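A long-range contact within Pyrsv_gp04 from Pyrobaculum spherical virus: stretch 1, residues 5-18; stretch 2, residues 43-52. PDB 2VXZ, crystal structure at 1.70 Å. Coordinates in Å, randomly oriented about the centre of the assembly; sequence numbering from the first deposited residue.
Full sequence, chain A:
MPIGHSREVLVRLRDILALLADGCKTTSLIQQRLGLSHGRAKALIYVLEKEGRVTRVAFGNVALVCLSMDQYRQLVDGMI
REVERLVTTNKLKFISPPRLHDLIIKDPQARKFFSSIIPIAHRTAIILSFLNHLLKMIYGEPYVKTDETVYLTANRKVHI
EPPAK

Stretch 1 (5-18) HSREVLVRLRDILA
Stretch 2 43-52: ALIYVLEKEG

Both stretches are mainly α-helical. Residues 7-18 form one helix, which continues later in the chain, with phi/psi from -55/-46 at Arg 7 to -64/-45 at Ala 18; its i to i+4 bonds run from Leu 10 N to Ser 6 O (2.9 Å) through Ala 18 N to Arg 14 O (3.0 Å). Ser 6 (phi/psi -62/162, chi1 p) is the N-cap: its OG accepts from Val 9 N at 3.2 Å, satisfying an amide that has no preceding turn to pair with. Residues 43-50 belong to a second helix, begun earlier in the chain. Glu 51 (-78/-3) follows, and Gly 52, at 79/9, closes a Schellman motif; positive phi favours glycine. Gly 52 N meets Glu 49 O at 3.0 Å.

The helix axes approach to 10.1 Å with a signed crossing angle of -75°, so they cross steeply and the contact is compact, burying 466 Å² summed over both sides. The register is set by Leu 13 and Leu 44, whose CA atoms lie 6.4 Å apart.

Leu 44 (chi1 m, chi2 t) points toward the first helix and is a knob in the hole formed by Val 9, Arg 12, Leu 13 and Ile 16. The evidence is contact with all four: its CD2 lies 4.1 Å from Val 9 CG1 and 3.6 Å from Leu 13 CD2, its CD1 3.6 Å from Arg 12 CB, and its CB 3.5 Å from Ile 16 CD1. Arg 12 thus lends aliphatic surface here, while its end leads away and its NE forms a salt bridge with Glu 8 OE2 at 3.5 Å.

One turn on, Leu 48 (m, t) also points toward the first helix. Leu 13 CD2 approaches Leu 48 CG at 3.7 Å, Ile 16 CG2 reaches Leu 48 CD1 at 3.7 Å, and Leu 17 CD1 reaches Leu 48 CD2 at 3.9 Å. Leu 13, Ile 16 and Leu 17 are all m, t; Leu 13 and Leu 17 start sideways, but their ends come nearer. These branched hydrocarbons pack by shape and exclude water. Val 47 (chi1 t) adds its CG1, 4.2 Å from Leu 13 CD2.

The polar link lies at the margin. His 5 (chi1 m, chi2 -73°) donates from NE2 to Glu 51 OE2 at 3.3 Å and 159°, a weak hydrogen bond made at the ring edge, near its plane. Glu 51 is m, t with chi3 -3°. His 5 CE1 also lies 4.2 Å from Val 47 CG1.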

# COMPACT_ATOMS: atom_id res chain seq x y z
N HIS A 5 -26.83 -14.14 0.16
CA HIS A 5 -26.23 -13.86 -1.17
C HIS A 5 -26.20 -15.09 -2.08
O HIS A 5 -26.33 -16.22 -1.62
CB HIS A 5 -24.80 -13.34 -0.99
CG HIS A 5 -24.72 -12.05 -0.24
ND1 HIS A 5 -25.10 -10.85 -0.78
CD2 HIS A 5 -24.26 -11.78 1.01
CE1 HIS A 5 -24.89 -9.89 0.11
NE2 HIS A 5 -24.38 -10.43 1.20
N SER A 6 -26.01 -14.85 -3.37
CA SER A 6 -25.78 -15.92 -4.34
C SER A 6 -24.49 -16.66 -4.00
O SER A 6 -23.66 -16.13 -3.26
CB SER A 6 -25.63 -15.33 -5.75
OG SER A 6 -24.46 -14.54 -5.84
N ARG A 7 -24.33 -17.86 -4.55
CA ARG A 7 -23.11 -18.64 -4.32
C ARG A 7 -21.85 -17.88 -4.69
O ARG A 7 -20.87 -17.91 -3.94
CB ARG A 7 -23.11 -19.94 -5.14
CG ARG A 7 -23.86 -21.10 -4.51
CD ARG A 7 -23.37 -21.46 -3.12
NE ARG A 7 -21.98 -21.92 -3.09
CZ ARG A 7 -21.30 -22.16 -1.97
NH1 ARG A 7 -21.85 -21.98 -0.77
NH2 ARG A 7 -20.05 -22.59 -2.04
N GLU A 8 -21.85 -17.23 -5.85
CA GLU A 8 -20.64 -16.55 -6.27
C GLU A 8 -20.33 -15.40 -5.30
O GLU A 8 -19.20 -15.26 -4.87
CB GLU A 8 -20.73 -16.04 -7.71
CG GLU A 8 -19.33 -15.79 -8.35
CD GLU A 8 -18.47 -17.05 -8.53
OE1 GLU A 8 -19.02 -18.17 -8.36
OE2 GLU A 8 -17.24 -16.95 -8.83
N VAL A 9 -21.34 -14.61 -4.94
CA VAL A 9 -21.11 -13.46 -4.06
C VAL A 9 -20.70 -13.88 -2.65
O VAL A 9 -19.76 -13.32 -2.09
CB VAL A 9 -22.35 -12.52 -4.00
CG1 VAL A 9 -22.21 -11.48 -2.87
CG2 VAL A 9 -22.54 -11.83 -5.34
N LEU A 10 -21.37 -14.87 -2.08
CA LEU A 10 -21.03 -15.36 -0.74
C LEU A 10 -19.58 -15.84 -0.65
O LEU A 10 -18.85 -15.47 0.28
CB LEU A 10 -21.99 -16.49 -0.33
CG LEU A 10 -21.74 -17.11 1.04
CD1 LEU A 10 -23.05 -17.53 1.70
CD2 LEU A 10 -20.79 -18.32 0.93
N VAL A 11 -19.17 -16.64 -1.62
CA VAL A 11 -17.80 -17.18 -1.65
C VAL A 11 -16.79 -16.06 -1.82
O VAL A 11 -15.78 -16.00 -1.12
CB VAL A 11 -17.64 -18.22 -2.80
CG1 VAL A 11 -16.16 -18.45 -3.11
CG2 VAL A 11 -18.31 -19.52 -2.41
N ARG A 12 -17.06 -15.12 -2.72
CA ARG A 12 -16.14 -14.02 -2.95
C ARG A 12 -16.02 -13.07 -1.76
O ARG A 12 -14.94 -12.62 -1.46
CB ARG A 12 -16.54 -13.23 -4.20
CG ARG A 12 -16.59 -14.07 -5.48
CD ARG A 12 -15.37 -14.92 -5.69
NE ARG A 12 -14.98 -14.99 -7.11
CZ ARG A 12 -13.73 -15.13 -7.54
NH1 ARG A 12 -12.74 -15.27 -6.68
NH2 ARG A 12 -13.47 -15.17 -8.83
N LEU A 13 -17.13 -12.78 -1.08
CA LEU A 13 -17.07 -11.93 0.11
C LEU A 13 -16.21 -12.58 1.17
O LEU A 13 -15.37 -11.92 1.80
CB LEU A 13 -18.47 -11.68 0.67
CG LEU A 13 -19.38 -10.81 -0.19
CD1 LEU A 13 -20.78 -10.79 0.38
CD2 LEU A 13 -18.83 -9.39 -0.34
N ARG A 14 -16.42 -13.88 1.37
CA ARG A 14 -15.68 -14.70 2.34
C ARG A 14 -14.18 -14.68 2.01
O ARG A 14 -13.33 -14.49 2.89
CB ARG A 14 -16.26 -16.12 2.24
CG ARG A 14 -15.83 -17.14 3.24
CD ARG A 14 -16.69 -18.41 3.06
NE ARG A 14 -17.95 -18.38 3.82
CZ ARG A 14 -18.99 -19.18 3.60
NH1 ARG A 14 -18.98 -20.07 2.62
NH2 ARG A 14 -20.07 -19.08 4.37
N ASP A 15 -13.87 -14.86 0.73
CA ASP A 15 -12.49 -14.85 0.27
C ASP A 15 -11.79 -13.52 0.46
O ASP A 15 -10.63 -13.50 0.85
CB ASP A 15 -12.41 -15.28 -1.20
CG ASP A 15 -12.76 -16.75 -1.41
OD1 ASP A 15 -12.91 -17.52 -0.43
OD2 ASP A 15 -12.91 -17.13 -2.57
N ILE A 16 -12.49 -12.41 0.23
CA ILE A 16 -11.88 -11.08 0.40
C ILE A 16 -11.55 -10.87 1.88
O ILE A 16 -10.45 -10.44 2.22
CB ILE A 16 -12.79 -9.96 -0.13
CG1 ILE A 16 -12.92 -10.03 -1.66
CG2 ILE A 16 -12.24 -8.57 0.25
CD1 ILE A 16 -14.02 -9.12 -2.23
N LEU A 17 -12.50 -11.18 2.75
CA LEU A 17 -12.27 -11.04 4.19
C LEU A 17 -11.10 -11.90 4.68
O LEU A 17 -10.29 -11.47 5.50
CB LEU A 17 -13.55 -11.35 4.97
CG LEU A 17 -14.68 -10.32 4.79
CD1 LEU A 17 -15.94 -10.77 5.54
CD2 LEU A 17 -14.26 -8.92 5.23
N ALA A 18 -11.00 -13.11 4.14
CA ALA A 18 -9.88 -14.00 4.47
C ALA A 18 -8.54 -13.42 4.03
O ALA A 18 -7.56 -13.44 4.78
CB ALA A 18 -10.08 -15.34 3.85
N ALA A 43 -17.38 -3.84 -6.50
CA ALA A 43 -18.77 -4.03 -6.07
C ALA A 43 -18.79 -4.82 -4.76
O ALA A 43 -19.55 -4.50 -3.85
CB ALA A 43 -19.61 -4.75 -7.15
N LEU A 44 -17.93 -5.83 -4.67
CA LEU A 44 -17.86 -6.67 -3.47
C LEU A 44 -17.32 -5.89 -2.27
O LEU A 44 -17.79 -6.07 -1.15
CB LEU A 44 -16.98 -7.87 -3.73
CG LEU A 44 -17.58 -8.91 -4.66
CD1 LEU A 44 -16.50 -9.81 -5.26
CD2 LEU A 44 -18.65 -9.74 -3.95
N ILE A 45 -16.32 -5.05 -2.51
CA ILE A 45 -15.75 -4.24 -1.45
C ILE A 45 -16.79 -3.25 -0.94
O ILE A 45 -16.92 -3.02 0.26
CB ILE A 45 -14.47 -3.53 -1.89
CG1 ILE A 45 -13.34 -4.57 -2.04
CG2 ILE A 45 -14.06 -2.46 -0.86
CD1 ILE A 45 -12.23 -4.19 -2.99
N TYR A 46 -17.57 -2.68 -1.86
CA TYR A 46 -18.69 -1.84 -1.50
C TYR A 46 -19.70 -2.54 -0.58
O TYR A 46 -20.16 -1.97 0.42
CB TYR A 46 -19.38 -1.35 -2.77
CG TYR A 46 -20.64 -0.55 -2.52
CD1 TYR A 46 -20.57 0.74 -2.03
CD2 TYR A 46 -21.88 -1.09 -2.79
CE1 TYR A 46 -21.73 1.48 -1.80
CE2 TYR A 46 -23.04 -0.36 -2.56
CZ TYR A 46 -22.95 0.92 -2.07
OH TYR A 46 -24.11 1.64 -1.85
N VAL A 47 -20.07 -3.77 -0.94
CA VAL A 47 -20.99 -4.54 -0.12
C VAL A 47 -20.43 -4.74 1.30
O VAL A 47 -21.15 -4.58 2.28
CB VAL A 47 -21.32 -5.89 -0.78
CG1 VAL A 47 -22.05 -6.81 0.20
CG2 VAL A 47 -22.16 -5.67 -2.04
N LEU A 48 -19.15 -5.09 1.39
CA LEU A 48 -18.48 -5.26 2.70
C LEU A 48 -18.45 -3.96 3.52
O LEU A 48 -18.66 -3.98 4.74
CB LEU A 48 -17.05 -5.79 2.53
CG LEU A 48 -16.94 -7.25 2.06
CD1 LEU A 48 -15.48 -7.59 1.74
CD2 LEU A 48 -17.52 -8.24 3.09
N GLU A 49 -18.22 -2.84 2.83
CA GLU A 49 -18.18 -1.52 3.46
C GLU A 49 -19.56 -1.17 4.03
O GLU A 49 -19.67 -0.69 5.15
CB GLU A 49 -17.72 -0.49 2.43
CG GLU A 49 -17.23 0.83 2.97
CD GLU A 49 -16.55 1.66 1.87
OE1 GLU A 49 -16.92 1.51 0.68
OE2 GLU A 49 -15.64 2.46 2.19
N LYS A 50 -20.61 -1.43 3.25
CA LYS A 50 -21.97 -1.16 3.70
C LYS A 50 -22.35 -2.03 4.89
O LYS A 50 -23.09 -1.59 5.77
CB LYS A 50 -22.97 -1.39 2.55
CG LYS A 50 -22.88 -0.33 1.45
CD LYS A 50 -23.58 0.98 1.82
CE LYS A 50 -25.07 0.79 2.02
NZ LYS A 50 -25.87 1.95 1.52
N GLU A 51 -21.84 -3.26 4.91
CA GLU A 51 -22.02 -4.18 6.03
C GLU A 51 -21.12 -3.88 7.24
O GLU A 51 -21.22 -4.57 8.26
CB GLU A 51 -21.77 -5.61 5.55
CG GLU A 51 -22.84 -6.16 4.62
CD GLU A 51 -22.54 -7.57 4.15
OE1 GLU A 51 -21.46 -8.10 4.50
OE2 GLU A 51 -23.38 -8.15 3.42
N GLY A 52 -20.26 -2.88 7.12
CA GLY A 52 -19.36 -2.50 8.21
C GLY A 52 -18.12 -3.38 8.38
O GLY A 52 -17.38 -3.21 9.35